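Local coordinates for adenine phosphoribosyltransferase (Leishmania donovani, PDB 1QB7), which probably catalyses the magnesium-dependent salvage of adenine to AMP, transferring the phosphoribosyl group of 5-phospho-alpha-D-ribose 1-diphosphate to the base, at residues Val38-Asp43 with Leu203-Leu208. Residues are numbered along the deposited sequence; the frame is centred on the assembly and turned at random.
Sequences VPRFAD and LSDDAL. With ADE (adenine), chain C.
R40, just before strand 41-42 of this type I phosphoribosyltransferase, reaches across to the 3-10 segment D205-A207 that directly follows strand 203-204. Its CB points toward that turn. The chain runs on through CG and CD, bends at chi3 (-50°), and delivers a guanidinium whose edge faces two backbone carbonyls. R40 NH1 donates to O of L208 at 2.7 Å, nearly in the guanidinium plane, with CB of L208 alongside. R40 NH2 donates to O of D205, also at 2.7 Å, but less straight (134° against 159°); both donors come from above their carbonyl planes. O of D205 also accepts from the backbone N of L208, which arrives at 3.0 Å on the opposite face, so arginine and turn share one acceptor. A flat, multiply donating head suits arginine to gripping two carbonyls at once, while W28 adds a cation-pi contact. The carboxylate of D205 supplies the opposite charge: R40 NH2 to D205 OD2 is a salt bridge at 3.4 Å, whose hydrogen bond is weak. S204 OG accepts from N of D206, which makes an ST turn.

While the side chain of R40 holds the turn, the backbone beyond it reads the base: A42 receives N6 of adenine at its O, and F41 lays one ring face against that amino group. The small CB of A42 points toward 203-208, while N of A42 donates to adenine N1 at 3.2 Å.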
loop_
_atom_site.group_PDB
_atom_site.type_symbol
_atom_site.label_atom_id
_atom_site.label_comp_id
_atom_site.label_asym_id
_atom_site.label_seq_id
_atom_site.Cartn_x
_atom_site.Cartn_y
_atom_site.Cartn_z
ATOM N N VAL A 38 -11.629 -18.615 -2.056
ATOM C CA VAL A 38 -10.678 -19.502 -1.400
ATOM C C VAL A 38 -11.369 -19.898 -0.098
ATOM O O VAL A 38 -12.220 -19.163 0.408
ATOM C CB VAL A 38 -9.305 -18.817 -1.111
ATOM C CG1 VAL A 38 -8.569 -18.542 -2.414
ATOM C CG2 VAL A 38 -9.489 -17.530 -0.325
ATOM N N PRO A 39 -11.062 -21.085 0.431
ATOM C CA PRO A 39 -11.685 -21.536 1.676
ATOM C C PRO A 39 -11.589 -20.520 2.814
ATOM O O PRO A 39 -12.592 -20.187 3.446
ATOM C CB PRO A 39 -10.900 -22.800 1.998
ATOM C CG PRO A 39 -10.598 -23.334 0.642
ATOM C CD PRO A 39 -10.134 -22.104 -0.086
ATOM N N ARG A 40 -10.382 -20.024 3.062
ATOM C CA ARG A 40 -10.159 -19.064 4.130
ATOM C C ARG A 40 -9.271 -17.916 3.651
ATOM O O ARG A 40 -8.066 -18.078 3.447
ATOM C CB ARG A 40 -9.533 -19.762 5.345
ATOM C CG ARG A 40 -10.302 -21.002 5.825
ATOM C CD ARG A 40 -9.697 -21.608 7.077
ATOM N NE ARG A 40 -8.259 -21.804 6.942
ATOM C CZ ARG A 40 -7.440 -22.126 7.942
ATOM N NH1 ARG A 40 -7.918 -22.327 9.166
ATOM N NH2 ARG A 40 -6.142 -22.270 7.713
ATOM N N PHE A 41 -9.894 -16.762 3.438
ATOM C CA PHE A 41 -9.189 -15.567 2.987
ATOM C C PHE A 41 -8.642 -14.830 4.211
ATOM O O PHE A 41 -9.418 -14.284 4.993
ATOM C CB PHE A 41 -10.156 -14.670 2.203
ATOM C CG PHE A 41 -9.520 -13.423 1.651
ATOM C CD1 PHE A 41 -9.480 -12.248 2.404
ATOM C CD2 PHE A 41 -8.957 -13.418 0.382
ATOM C CE1 PHE A 41 -8.893 -11.093 1.900
ATOM C CE2 PHE A 41 -8.368 -12.265 -0.128
ATOM C CZ PHE A 41 -8.337 -11.101 0.638
ATOM N N ALA A 42 -7.320 -14.839 4.389
ATOM C CA ALA A 42 -6.687 -14.174 5.530
ATOM C C ALA A 42 -6.617 -12.665 5.312
ATOM O O ALA A 42 -5.811 -12.182 4.524
ATOM C CB ALA A 42 -5.306 -14.740 5.773
ATOM N N ASP A 43 -7.452 -11.936 6.045
ATOM C CA ASP A 43 -7.556 -10.482 5.939
ATOM C C ASP A 43 -6.358 -9.683 6.491
ATOM O O ASP A 43 -6.084 -9.694 7.695
ATOM C CB ASP A 43 -8.859 -10.049 6.618
ATOM C CG ASP A 43 -9.194 -8.587 6.395
ATOM O OD1 ASP A 43 -8.589 -7.932 5.525
ATOM O OD2 ASP A 43 -10.085 -8.096 7.109
ATOM N N LEU A 203 4.075 -16.700 9.786
ATOM C CA LEU A 203 3.017 -17.577 10.268
ATOM C C LEU A 203 2.475 -18.446 9.139
ATOM O O LEU A 203 2.390 -18.008 7.995
ATOM C CB LEU A 203 1.866 -16.756 10.860
ATOM C CG LEU A 203 0.790 -17.554 11.608
ATOM C CD1 LEU A 203 1.316 -17.947 12.982
ATOM C CD2 LEU A 203 -0.490 -16.746 11.757
ATOM N N SER A 204 2.138 -19.690 9.467
ATOM C CA SER A 204 1.559 -20.620 8.504
ATOM C C SER A 204 0.048 -20.583 8.713
ATOM O O SER A 204 -0.412 -20.506 9.850
ATOM C CB SER A 204 2.059 -22.042 8.760
ATOM O OG SER A 204 1.254 -22.982 8.068
ATOM N N ASP A 205 -0.730 -20.660 7.639
ATOM C CA ASP A 205 -2.179 -20.634 7.810
ATOM C C ASP A 205 -2.677 -21.854 8.598
ATOM O O ASP A 205 -3.814 -21.875 9.058
ATOM C CB ASP A 205 -2.914 -20.485 6.471
ATOM C CG ASP A 205 -2.963 -21.769 5.682
ATOM O OD1 ASP A 205 -1.933 -22.479 5.632
ATOM O OD2 ASP A 205 -4.035 -22.056 5.103
ATOM N N ASP A 206 -1.812 -22.856 8.769
ATOM C CA ASP A 206 -2.169 -24.039 9.542
ATOM C C ASP A 206 -2.342 -23.658 11.003
ATOM O O ASP A 206 -2.979 -24.381 11.768
ATOM C CB ASP A 206 -1.109 -25.133 9.403
ATOM C CG ASP A 206 -1.486 -26.418 10.146
ATOM O OD1 ASP A 206 -2.586 -26.956 9.884
ATOM O OD2 ASP A 206 -0.699 -26.880 11.004
ATOM N N ALA A 207 -1.783 -22.513 11.383
ATOM C CA ALA A 207 -1.892 -22.022 12.747
ATOM C C ALA A 207 -3.245 -21.357 12.979
ATOM O O ALA A 207 -3.648 -21.142 14.120
ATOM C CB ALA A 207 -0.777 -21.045 13.040
ATOM N N LEU A 208 -3.932 -21.004 11.894
ATOM C CA LEU A 208 -5.236 -20.357 11.988
ATOM C C LEU A 208 -6.314 -21.408 12.134
ATOM O O LEU A 208 -6.336 -22.390 11.401
ATOM C CB LEU A 208 -5.506 -19.502 10.752
ATOM C CG LEU A 208 -4.462 -18.424 10.455
ATOM C CD1 LEU A 208 -4.952 -17.563 9.311
ATOM C CD2 LEU A 208 -4.193 -17.576 11.689
HETATM N N9 ADE C . -4.847 -16.253 -2.010
HETATM C C8 ADE C . -4.648 -14.950 -2.260
HETATM N N7 ADE C . -4.832 -14.165 -1.192
HETATM C C5 ADE C . -5.171 -15.048 -0.197
HETATM C C6 ADE C . -5.492 -14.879 1.155
HETATM N N6 ADE C . -5.509 -13.678 1.729
HETATM N N1 ADE C . -5.785 -16.005 1.861
HETATM C C2 ADE C . -5.759 -17.197 1.255
HETATM N N3 ADE C . -5.470 -17.472 -0.021
HETATM C C4 ADE C . -5.185 -16.334 -0.688
#